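Local coordinates for protein ornithine carbamoyltransferase (Giardia intestinalis, PDB 3GRF) that probably catalyses carbamoyl transfer from carbamoyl phosphate to ornithine, or its reverse in the arginine degradation pathway, at residues M143-K146 / E147-A151. Residues are numbered along the deposited sequence; the frame is centred on the assembly and turned at random.
Sequences MTIK and EKFTA
Lys146 O takes two hydrogen bonds from Thr150, one turn on in helix 135-151: Thr150 OG1 lies 2.7 Å from Lys146 O, and Thr150 N lies 3.0 Å from the same oxygen. This helix follows strand 125-127 of the four-stranded parallel sheet and lies among helix 18-33, strand 278-281 and helix 303-322, consistent with an interdomain helix of the transcarbamoylase fold. The two donors come from opposite faces of the carbonyl plane, and the N-H...O angle of 147° marks the backbone bond as bent. Thr150 OG1 sits anti to the carbonyl carbon of Thr150 itself and beside its backbone N (chi1 -71°), which turns the hydroxyl back toward Lys146 O.

One residue earlier the i to i+4 backbone bond is straighter. Phe149 N meets Ile145 O at 3.1 Å with an N-H...O angle of 172°, and that same oxygen also lies near the plane of the phenyl ring, at its edge, 3.3 Å from Phe149 CD1. Ile145 and Phe149 run side by side, and both touch strand 278-281, an edge strand within this chain of the five-stranded parallel sheet, through Met280 and Ile278 respectively. Met143 and Lys146 lean on helix 18-33.

Salt bridges from Lys146 NZ to Asp26 and from Glu147 OE2 to Lys32 join the helix to helix 18-33, and one from Lys148 NZ to Asp305 joins it to helix 303-322. Beside the ring, Ile145 CG2 lies 3.7 Å from Phe149 CD1.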
loop_
_atom_site.group_PDB
_atom_site.type_symbol
_atom_site.label_atom_id
_atom_site.label_comp_id
_atom_site.label_asym_id
_atom_site.label_seq_id
_atom_site.Cartn_x
_atom_site.Cartn_y
_atom_site.Cartn_z
ATOM N N MET A 143 -17.551 -16.221 -15.559
ATOM C CA MET A 143 -17.634 -16.968 -14.307
ATOM C C MET A 143 -18.980 -16.798 -13.571
ATOM O O MET A 143 -19.558 -17.775 -13.079
ATOM C CB MET A 143 -16.483 -16.591 -13.415
ATOM C CG MET A 143 -16.534 -17.260 -12.010
ATOM S SD MET A 143 -15.830 -16.161 -10.687
ATOM C CE MET A 143 -16.235 -17.176 -9.275
ATOM N N THR A 144 -19.472 -15.568 -13.493
ATOM C CA THR A 144 -20.752 -15.257 -12.859
ATOM C C THR A 144 -21.893 -15.905 -13.633
ATOM O O THR A 144 -22.819 -16.464 -13.032
ATOM C CB THR A 144 -20.974 -13.698 -12.782
ATOM O OG1 THR A 144 -19.915 -13.096 -12.021
ATOM C CG2 THR A 144 -22.355 -13.359 -12.180
ATOM N N ILE A 145 -21.834 -15.826 -14.968
ATOM C CA ILE A 145 -22.843 -16.470 -15.801
ATOM C C ILE A 145 -22.817 -18.003 -15.529
ATOM O O ILE A 145 -23.860 -18.585 -15.243
ATOM C CB ILE A 145 -22.651 -16.129 -17.312
ATOM C CG1 ILE A 145 -23.059 -14.671 -17.578
ATOM C CG2 ILE A 145 -23.449 -17.067 -18.262
ATOM C CD1 ILE A 145 -22.448 -14.068 -18.896
ATOM N N LYS A 146 -21.651 -18.647 -15.554
ATOM C CA LYS A 146 -21.631 -20.108 -15.293
ATOM C C LYS A 146 -22.135 -20.492 -13.919
ATOM O O LYS A 146 -22.817 -21.512 -13.753
ATOM C CB LYS A 146 -20.226 -20.724 -15.476
ATOM C CG LYS A 146 -20.180 -22.204 -14.927
ATOM C CD LYS A 146 -18.977 -22.943 -15.506
ATOM C CE LYS A 146 -19.046 -24.424 -15.193
ATOM N NZ LYS A 146 -17.740 -24.978 -15.660
ATOM N N GLU A 147 -21.708 -19.728 -12.926
ATOM C CA GLU A 147 -22.117 -19.858 -11.538
ATOM C C GLU A 147 -23.610 -19.760 -11.358
ATOM O O GLU A 147 -24.221 -20.619 -10.772
ATOM C CB GLU A 147 -21.491 -18.731 -10.729
ATOM C CG GLU A 147 -21.564 -18.955 -9.248
ATOM C CD GLU A 147 -20.919 -17.835 -8.473
ATOM O OE1 GLU A 147 -21.121 -16.662 -8.841
ATOM O OE2 GLU A 147 -20.227 -18.124 -7.488
ATOM N N LYS A 148 -24.189 -18.661 -11.818
ATOM C CA LYS A 148 -25.632 -18.457 -11.704
ATOM C C LYS A 148 -26.465 -19.559 -12.364
ATOM O O LYS A 148 -27.312 -20.159 -11.706
ATOM C CB LYS A 148 -26.052 -17.073 -12.245
ATOM C CG LYS A 148 -25.510 -15.959 -11.416
ATOM C CD LYS A 148 -26.064 -16.018 -9.981
ATOM C CE LYS A 148 -25.104 -15.331 -8.989
ATOM N NZ LYS A 148 -25.579 -15.418 -7.569
ATOM N N PHE A 149 -26.213 -19.826 -13.648
ATOM C CA PHE A 149 -26.998 -20.807 -14.392
ATOM C C PHE A 149 -26.809 -22.236 -13.900
ATOM O O PHE A 149 -27.749 -23.010 -13.902
ATOM C CB PHE A 149 -26.732 -20.655 -15.883
ATOM C CG PHE A 149 -27.405 -19.445 -16.471
ATOM C CD1 PHE A 149 -26.663 -18.378 -16.930
ATOM C CD2 PHE A 149 -28.795 -19.366 -16.528
ATOM C CE1 PHE A 149 -27.294 -17.240 -17.487
ATOM C CE2 PHE A 149 -29.434 -18.246 -17.072
ATOM C CZ PHE A 149 -28.681 -17.170 -17.563
ATOM N N THR A 150 -25.610 -22.566 -13.428
ATOM C CA THR A 150 -25.335 -23.899 -12.864
ATOM C C THR A 150 -26.151 -24.176 -11.597
ATOM O O THR A 150 -26.586 -25.312 -11.373
ATOM C CB THR A 150 -23.835 -24.100 -12.583
ATOM O OG1 THR A 150 -23.140 -24.220 -13.822
ATOM C CG2 THR A 150 -23.570 -25.341 -11.765
ATOM N N ALA A 151 -26.360 -23.151 -10.774
ATOM C CA ALA A 151 -27.069 -23.329 -9.506
ATOM C C ALA A 151 -28.585 -23.473 -9.706
ATOM O O ALA A 151 -29.262 -24.217 -8.979
ATOM C CB ALA A 151 -26.741 -22.179 -8.551
#